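Exo-1,5-alpha-L-arabinofuranobiosidase (Gibberella zeae, PDB 5M1Z) probably hydrolyses alpha-1,5-arabinan from the chain ends, releasing arabinobiose. Local coordinates at residues R85-L90 with P153-F158. Numbering follows the deposited sequence.
With 6LW ((Z)-L-Arabinonhydroximo-1,4-lactone), chain B; AHR (alpha-L-arabinofuranose), chain C.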
loop_
_atom_site.group_PDB
_atom_site.type_symbol
_atom_site.label_atom_id
_atom_site.label_comp_id
_atom_site.label_asym_id
_atom_site.label_seq_id
_atom_site.Cartn_x
_atom_site.Cartn_y
_atom_site.Cartn_z
ATOM N N ARG A 85 6.728 12.849 2.680
ATOM C CA ARG A 85 5.642 13.462 1.933
ATOM C C ARG A 85 4.611 12.491 1.351
ATOM O O ARG A 85 3.393 12.734 1.509
ATOM C CB ARG A 85 6.190 14.313 0.819
ATOM C CG ARG A 85 5.179 15.318 0.219
ATOM C CD ARG A 85 5.842 16.301 -0.743
ATOM N NE ARG A 85 6.897 17.059 -0.063
ATOM C CZ ARG A 85 6.727 18.165 0.670
ATOM N NH1 ARG A 85 5.525 18.676 0.899
ATOM N NH2 ARG A 85 7.780 18.738 1.245
ATOM N N TYR A 86 5.075 11.474 0.628
ATOM C CA TYR A 86 4.176 10.585 -0.095
ATOM C C TYR A 86 4.363 9.133 0.293
ATOM O O TYR A 86 5.470 8.709 0.717
ATOM C CB TYR A 86 4.399 10.670 -1.598
ATOM C CG TYR A 86 3.956 11.905 -2.332
ATOM C CD1 TYR A 86 3.041 12.806 -1.802
ATOM C CD2 TYR A 86 4.403 12.113 -3.645
ATOM C CE1 TYR A 86 2.655 13.931 -2.522
ATOM C CE2 TYR A 86 3.997 13.216 -4.381
ATOM C CZ TYR A 86 3.141 14.124 -3.805
ATOM O OH TYR A 86 2.759 15.160 -4.569
ATOM N N GLN A 87 3.258 8.400 0.176
ATOM C CA GLN A 87 3.212 6.949 0.118
ATOM C C GLN A 87 3.824 6.245 1.308
ATOM O O GLN A 87 4.680 5.357 1.121
ATOM C CB GLN A 87 3.856 6.515 -1.201
ATOM C CG GLN A 87 3.088 7.115 -2.364
ATOM C CD GLN A 87 3.927 7.693 -3.467
ATOM O OE1 GLN A 87 5.131 7.444 -3.566
ATOM N NE2 GLN A 87 3.290 8.534 -4.282
ATOM N N PRO A 88 3.373 6.609 2.535
ATOM C CA PRO A 88 3.840 5.856 3.666
ATOM C C PRO A 88 3.388 4.408 3.649
ATOM O O PRO A 88 2.353 4.110 3.044
ATOM C CB PRO A 88 3.205 6.577 4.858
ATOM C CG PRO A 88 1.863 7.044 4.305
ATOM C CD PRO A 88 2.315 7.554 2.930
ATOM N N GLN A 89 4.124 3.531 4.348
ATOM C CA GLN A 89 3.772 2.100 4.463
ATOM C C GLN A 89 4.305 1.614 5.807
ATOM O O GLN A 89 5.505 1.816 6.086
ATOM C CB GLN A 89 4.423 1.327 3.327
ATOM C CG GLN A 89 4.109 -0.188 3.347
ATOM C CD GLN A 89 2.618 -0.417 3.100
ATOM O OE1 GLN A 89 2.019 0.212 2.214
ATOM N NE2 GLN A 89 1.974 -1.208 3.980
ATOM N N LEU A 90 3.452 1.057 6.663
ATOM C CA LEU A 90 3.865 0.535 7.923
ATOM C C LEU A 90 4.076 -0.972 7.867
ATOM O O LEU A 90 3.339 -1.653 7.208
ATOM C CB LEU A 90 2.844 0.862 9.059
ATOM C CG LEU A 90 2.760 2.369 9.322
ATOM C CD1 LEU A 90 1.493 2.662 10.115
ATOM C CD2 LEU A 90 4.002 2.833 10.074
ATOM N N PRO A 153 10.892 9.762 -11.275
ATOM C CA PRO A 153 10.624 9.390 -9.832
ATOM C C PRO A 153 10.546 7.901 -9.499
ATOM O O PRO A 153 10.392 7.044 -10.365
ATOM C CB PRO A 153 9.282 10.016 -9.534
ATOM C CG PRO A 153 8.635 10.071 -10.856
ATOM C CD PRO A 153 9.702 10.375 -11.871
ATOM N N VAL A 154 10.657 7.651 -8.217
ATOM C CA VAL A 154 10.348 6.366 -7.606
ATOM C C VAL A 154 9.188 6.599 -6.644
ATOM O O VAL A 154 9.035 7.742 -6.114
ATOM C CB VAL A 154 11.581 5.739 -6.941
ATOM C CG1 VAL A 154 12.669 5.518 -7.968
ATOM C CG2 VAL A 154 12.110 6.608 -5.827
ATOM N N TRP A 155 8.356 5.576 -6.461
ATOM C CA TRP A 155 7.171 5.699 -5.646
ATOM C C TRP A 155 6.740 4.441 -4.986
ATOM O O TRP A 155 7.059 3.353 -5.430
ATOM C CB TRP A 155 5.964 6.048 -6.473
ATOM C CG TRP A 155 6.057 6.862 -7.727
ATOM C CD1 TRP A 155 6.286 6.388 -9.020
ATOM C CD2 TRP A 155 5.732 8.236 -7.873
ATOM N NE1 TRP A 155 6.190 7.407 -9.909
ATOM C CE2 TRP A 155 5.846 8.547 -9.245
ATOM C CE3 TRP A 155 5.467 9.264 -6.977
ATOM C CZ2 TRP A 155 5.611 9.837 -9.744
ATOM C CZ3 TRP A 155 5.248 10.554 -7.476
ATOM C CH2 TRP A 155 5.319 10.823 -8.840
ATOM N N GLU A 156 5.921 4.587 -3.958
ATOM C CA GLU A 156 5.006 3.504 -3.499
ATOM C C GLU A 156 5.694 2.266 -2.967
ATOM O O GLU A 156 5.465 1.166 -3.449
ATOM C CB GLU A 156 3.987 3.154 -4.608
ATOM C CG GLU A 156 3.093 4.354 -4.942
ATOM C CD GLU A 156 2.747 4.528 -6.417
ATOM O OE1 GLU A 156 3.181 3.735 -7.298
ATOM O OE2 GLU A 156 1.996 5.506 -6.676
ATOM N N PRO A 157 6.476 2.430 -1.892
ATOM C CA PRO A 157 7.104 1.249 -1.280
ATOM C C PRO A 157 6.122 0.278 -0.626
ATOM O O PRO A 157 5.095 0.702 -0.001
ATOM C CB PRO A 157 8.063 1.855 -0.234
ATOM C CG PRO A 157 7.413 3.159 0.095
ATOM C CD PRO A 157 6.821 3.669 -1.198
ATOM N N PHE A 158 6.419 -1.011 -0.786
ATOM C CA PHE A 158 5.733 -2.051 -0.048
ATOM C C PHE A 158 6.761 -3.072 0.455
ATOM O O PHE A 158 7.617 -3.486 -0.293
ATOM C CB PHE A 158 4.639 -2.681 -0.905
ATOM C CG PHE A 158 3.814 -3.682 -0.179
ATOM C CD1 PHE A 158 4.201 -5.025 -0.160
ATOM C CD2 PHE A 158 2.633 -3.323 0.437
ATOM C CE1 PHE A 158 3.472 -5.964 0.519
ATOM C CE2 PHE A 158 1.881 -4.289 1.134
ATOM C CZ PHE A 158 2.312 -5.605 1.183
HETATM C C3 6LW B . 2.558 6.625 -9.764
HETATM C C2 6LW B . 1.640 5.440 -10.033
HETATM C C1 6LW B . 0.394 5.865 -9.279
HETATM O O3 6LW B . 3.239 6.952 -10.971
HETATM O O4 6LW B . 0.598 7.056 -8.500
HETATM O O1 6LW B . -1.866 6.052 -9.961
HETATM C C4 6LW B . 1.602 7.720 -9.267
HETATM N N1 6LW B . -0.825 5.321 -9.374
HETATM O O2 6LW B . 2.283 4.236 -9.634
HETATM C C5 6LW B . 2.143 8.778 -8.331
HETATM O O5 6LW B . 1.075 9.736 -8.145
HETATM O O5 AHR C . 0.662 9.686 -3.301
HETATM C C5 AHR C . 0.301 10.955 -3.878
HETATM C C4 AHR C . 0.123 10.865 -5.396
HETATM O O4 AHR C . 1.259 10.230 -5.975
HETATM C C3 AHR C . 0.056 12.243 -6.103
HETATM O O3 AHR C . -1.243 12.862 -5.990
HETATM C C2 AHR C . 0.544 11.927 -7.522
HETATM O O2 AHR C . 1.211 13.002 -8.198
HETATM C C1 AHR C . 1.543 10.792 -7.277
HETATM O O HOH W 1 3.653 3.037 -0.169
HETATM O O HOH W 2 0.334 7.227 -5.101
HETATM O O HOH W 3 7.449 9.075 -4.161
HETATM O O HOH W 4 1.716 0.313 -0.498
#
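Trp155 and Tyr86 touch through apolar ring carbons, CZ3 of the indole lying 4.2 Å from CD2 of the phenol. One indole face carries C5 of the hydroximolactone 6LW, 3.5 Å above its plane, while Pro153 CB backs the other; the Tyr86 ring holds C5 of the arabinofuranose AHR over its centre. Water 3 donates to both Val154 O and Gln87 OE1. At Glu156 the backbone N donates to the same Gln87 OE1 (3.0 Å), a bent bond whose donor stands 51° out of the amide plane. Held at this end and bent at chi2, the Gln87 amide sends NE2 to AHR O5 at 3.0 Å. Glu156 OE1 accepts a hydrogen bond from 6LW O2 (2.6 Å) and is also bonded by Ser171. Pro157 packs its CD 3.6 Å from Gln87 O, and water 1 joins Gln87 O to Pro157 O. Phe158 CD2 lies 3.9 Å from Gln89 CD, ring and amide planes 56° apart; Arg32 binds the amide oxygen. The two strands run at 15° with axes 6.4 Å apart, yet each is the first strand of a separate four-stranded antiparallel sheet: neighbouring blades of a beta-propeller, whose first strands here place Tyr86, Gln87, Trp155 and Glu156 around the two bound sugars.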